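Local coordinates for protein oxidoreductase, NAD-binding (Acidithiobacillus ferrooxidans, PDB 7BVJ) that catalyses the NAD(+)-dependent oxidation of the glucosamine 3-position of UDP-N-acetylglucosamine to a ketone, a step towards the diamino sugar of lipid A, at residues Ile273-Asn278 with Arg284-Asp289. Residues are numbered along the deposited sequence; the frame is centred on the assembly and turned at random.
Sequences IEDFLN and RPVFCD
D275 reaches from the helix to loop 284-289 and takes the backbone N-H of F287 on its OD1, 2.9 Å from N to oxygen. The bond is bent (145° at the hydrogen) and meets the oxygen on its syn side, 35° out of the carboxylate plane. With CG anti to the backbone N (chi1 -177°), the carboxylate is carried across to this loop. The same OD1 sits 3.4 Å from CD1 of F287, at the ring edge and in its plane, with carboxylate and ring nearly perpendicular, and 3.3 Å from CG2 of V286. That methyl also rests 3.8 Å from CA of F276, whose ring turns inward onto Y22 and L88 of the NAD-binding Rossmann domain. The contact thus ties the middle of helix 268-282 to the loop that leads into helix 290-312, where D289 is the N-cap, its OD1 accepting the backbone N-H of A292. Towards solvent the fit is looser: the exposed R284 lies alongside N278, one guanidinium face over CB, with NH2 3.4 Å from that carbon. A water bridges the two segments there, accepting from R284 NE at 2.6 Å and donating to the carbonyl O of D275 at 3.0 Å.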
loop_
_atom_site.group_PDB
_atom_site.type_symbol
_atom_site.label_atom_id
_atom_site.label_comp_id
_atom_site.label_asym_id
_atom_site.label_seq_id
_atom_site.Cartn_x
_atom_site.Cartn_y
_atom_site.Cartn_z
ATOM N N ILE A 273 -9.447 2.379 -6.434
ATOM C CA ILE A 273 -10.842 2.069 -6.152
ATOM C C ILE A 273 -11.551 1.618 -7.422
ATOM O O ILE A 273 -12.340 0.657 -7.402
ATOM C CB ILE A 273 -11.524 3.273 -5.477
ATOM C CG1 ILE A 273 -11.126 3.286 -3.998
ATOM C CG2 ILE A 273 -13.056 3.201 -5.626
ATOM C CD1 ILE A 273 -11.551 4.533 -3.236
ATOM N N GLU A 274 -11.266 2.272 -8.553
ATOM C CA GLU A 274 -11.852 1.800 -9.804
ATOM C C GLU A 274 -11.413 0.377 -10.103
ATOM O O GLU A 274 -12.213 -0.441 -10.573
ATOM C CB GLU A 274 -11.501 2.711 -10.980
ATOM C CG GLU A 274 -12.207 2.238 -12.256
ATOM C CD GLU A 274 -11.897 3.062 -13.486
ATOM O OE1 GLU A 274 -11.646 4.275 -13.354
ATOM O OE2 GLU A 274 -11.910 2.484 -14.593
ATOM N N ASP A 275 -10.154 0.051 -9.813
ATOM C CA ASP A 275 -9.690 -1.311 -10.038
ATOM C C ASP A 275 -10.453 -2.308 -9.160
ATOM O O ASP A 275 -10.894 -3.360 -9.639
ATOM C CB ASP A 275 -8.185 -1.374 -9.799
ATOM C CG ASP A 275 -7.615 -2.732 -10.078
ATOM O OD1 ASP A 275 -7.767 -3.607 -9.204
ATOM O OD2 ASP A 275 -7.012 -2.936 -11.160
ATOM N N PHE A 276 -10.617 -1.988 -7.870
ATOM C CA PHE A 276 -11.387 -2.839 -6.953
ATOM C C PHE A 276 -12.803 -3.096 -7.490
ATOM O O PHE A 276 -13.278 -4.250 -7.549
ATOM C CB PHE A 276 -11.379 -2.158 -5.564
ATOM C CG PHE A 276 -12.357 -2.720 -4.540
ATOM C CD1 PHE A 276 -12.376 -4.071 -4.210
ATOM C CD2 PHE A 276 -13.208 -1.861 -3.852
ATOM C CE1 PHE A 276 -13.263 -4.561 -3.235
ATOM C CE2 PHE A 276 -14.109 -2.341 -2.894
ATOM C CZ PHE A 276 -14.131 -3.700 -2.579
ATOM N N LEU A 277 -13.479 -2.034 -7.928
ATOM C CA LEU A 277 -14.863 -2.188 -8.384
ATOM C C LEU A 277 -14.937 -2.931 -9.730
ATOM O O LEU A 277 -15.864 -3.722 -9.967
ATOM C CB LEU A 277 -15.536 -0.816 -8.469
ATOM C CG LEU A 277 -15.680 -0.020 -7.163
ATOM C CD1 LEU A 277 -16.409 1.310 -7.395
ATOM C CD2 LEU A 277 -16.390 -0.851 -6.108
ATOM N N ASN A 278 -13.962 -2.709 -10.609
ATOM C CA ASN A 278 -13.911 -3.475 -11.851
ATOM C C ASN A 278 -13.663 -4.942 -11.566
ATOM O O ASN A 278 -14.221 -5.807 -12.241
ATOM C CB ASN A 278 -12.838 -2.922 -12.782
ATOM C CG ASN A 278 -13.208 -1.577 -13.339
ATOM O OD1 ASN A 278 -14.390 -1.258 -13.473
ATOM N ND2 ASN A 278 -12.211 -0.770 -13.657
ATOM N N ARG A 284 -12.321 -10.002 -12.781
ATOM C CA ARG A 284 -10.904 -10.024 -13.116
ATOM C C ARG A 284 -10.057 -9.781 -11.868
ATOM O O ARG A 284 -10.545 -9.249 -10.868
ATOM C CB ARG A 284 -10.589 -8.980 -14.196
ATOM C CG ARG A 284 -10.842 -7.549 -13.799
ATOM C CD ARG A 284 -10.712 -6.612 -14.993
ATOM N NE ARG A 284 -10.261 -5.284 -14.582
ATOM C CZ ARG A 284 -10.517 -4.159 -15.247
ATOM N NH1 ARG A 284 -11.223 -4.194 -16.371
ATOM N NH2 ARG A 284 -10.051 -2.997 -14.791
ATOM N N PRO A 285 -8.783 -10.183 -11.874
ATOM C CA PRO A 285 -7.988 -10.094 -10.640
ATOM C C PRO A 285 -7.682 -8.656 -10.251
ATOM O O PRO A 285 -7.428 -7.790 -11.091
ATOM C CB PRO A 285 -6.713 -10.876 -10.981
ATOM C CG PRO A 285 -6.641 -10.844 -12.480
ATOM C CD PRO A 285 -8.059 -10.901 -12.939
ATOM N N VAL A 286 -7.713 -8.411 -8.950
ATOM C CA VAL A 286 -7.562 -7.071 -8.422
ATOM C C VAL A 286 -6.076 -6.731 -8.278
ATOM O O VAL A 286 -5.216 -7.608 -8.244
ATOM C CB VAL A 286 -8.325 -6.985 -7.085
ATOM C CG1 VAL A 286 -7.487 -7.581 -5.931
ATOM C CG2 VAL A 286 -8.798 -5.583 -6.803
ATOM N N PHE A 287 -5.767 -5.429 -8.215
ATOM C CA PHE A 287 -4.368 -4.992 -8.234
ATOM C C PHE A 287 -3.562 -5.555 -7.058
ATOM O O PHE A 287 -2.355 -5.807 -7.199
ATOM C CB PHE A 287 -4.287 -3.466 -8.214
ATOM C CG PHE A 287 -4.599 -2.895 -6.868
ATOM C CD1 PHE A 287 -5.923 -2.793 -6.439
ATOM C CD2 PHE A 287 -3.580 -2.532 -5.994
ATOM C CE1 PHE A 287 -6.218 -2.310 -5.186
ATOM C CE2 PHE A 287 -3.875 -2.047 -4.733
ATOM C CZ PHE A 287 -5.193 -1.945 -4.330
ATOM N N CYS A 288 -4.185 -5.737 -5.891
ATOM C CA CYS A 288 -3.495 -6.369 -4.768
ATOM C C CYS A 288 -4.536 -7.102 -3.942
ATOM O O CYS A 288 -5.376 -6.454 -3.305
ATOM C CB CYS A 288 -2.741 -5.345 -3.922
ATOM S SG CYS A 288 -1.955 -6.035 -2.446
ATOM N N ASP A 289 -4.471 -8.438 -3.929
ATOM C CA ASP A 289 -5.494 -9.199 -3.227
ATOM C C ASP A 289 -5.030 -9.569 -1.821
ATOM O O ASP A 289 -3.938 -9.197 -1.386
ATOM C CB ASP A 289 -5.915 -10.421 -4.049
ATOM C CG ASP A 289 -4.865 -11.539 -4.083
ATOM O OD1 ASP A 289 -3.805 -11.457 -3.419
ATOM O OD2 ASP A 289 -5.123 -12.530 -4.800
HETATM O O HOH W 1 -9.738 -4.528 -12.146
#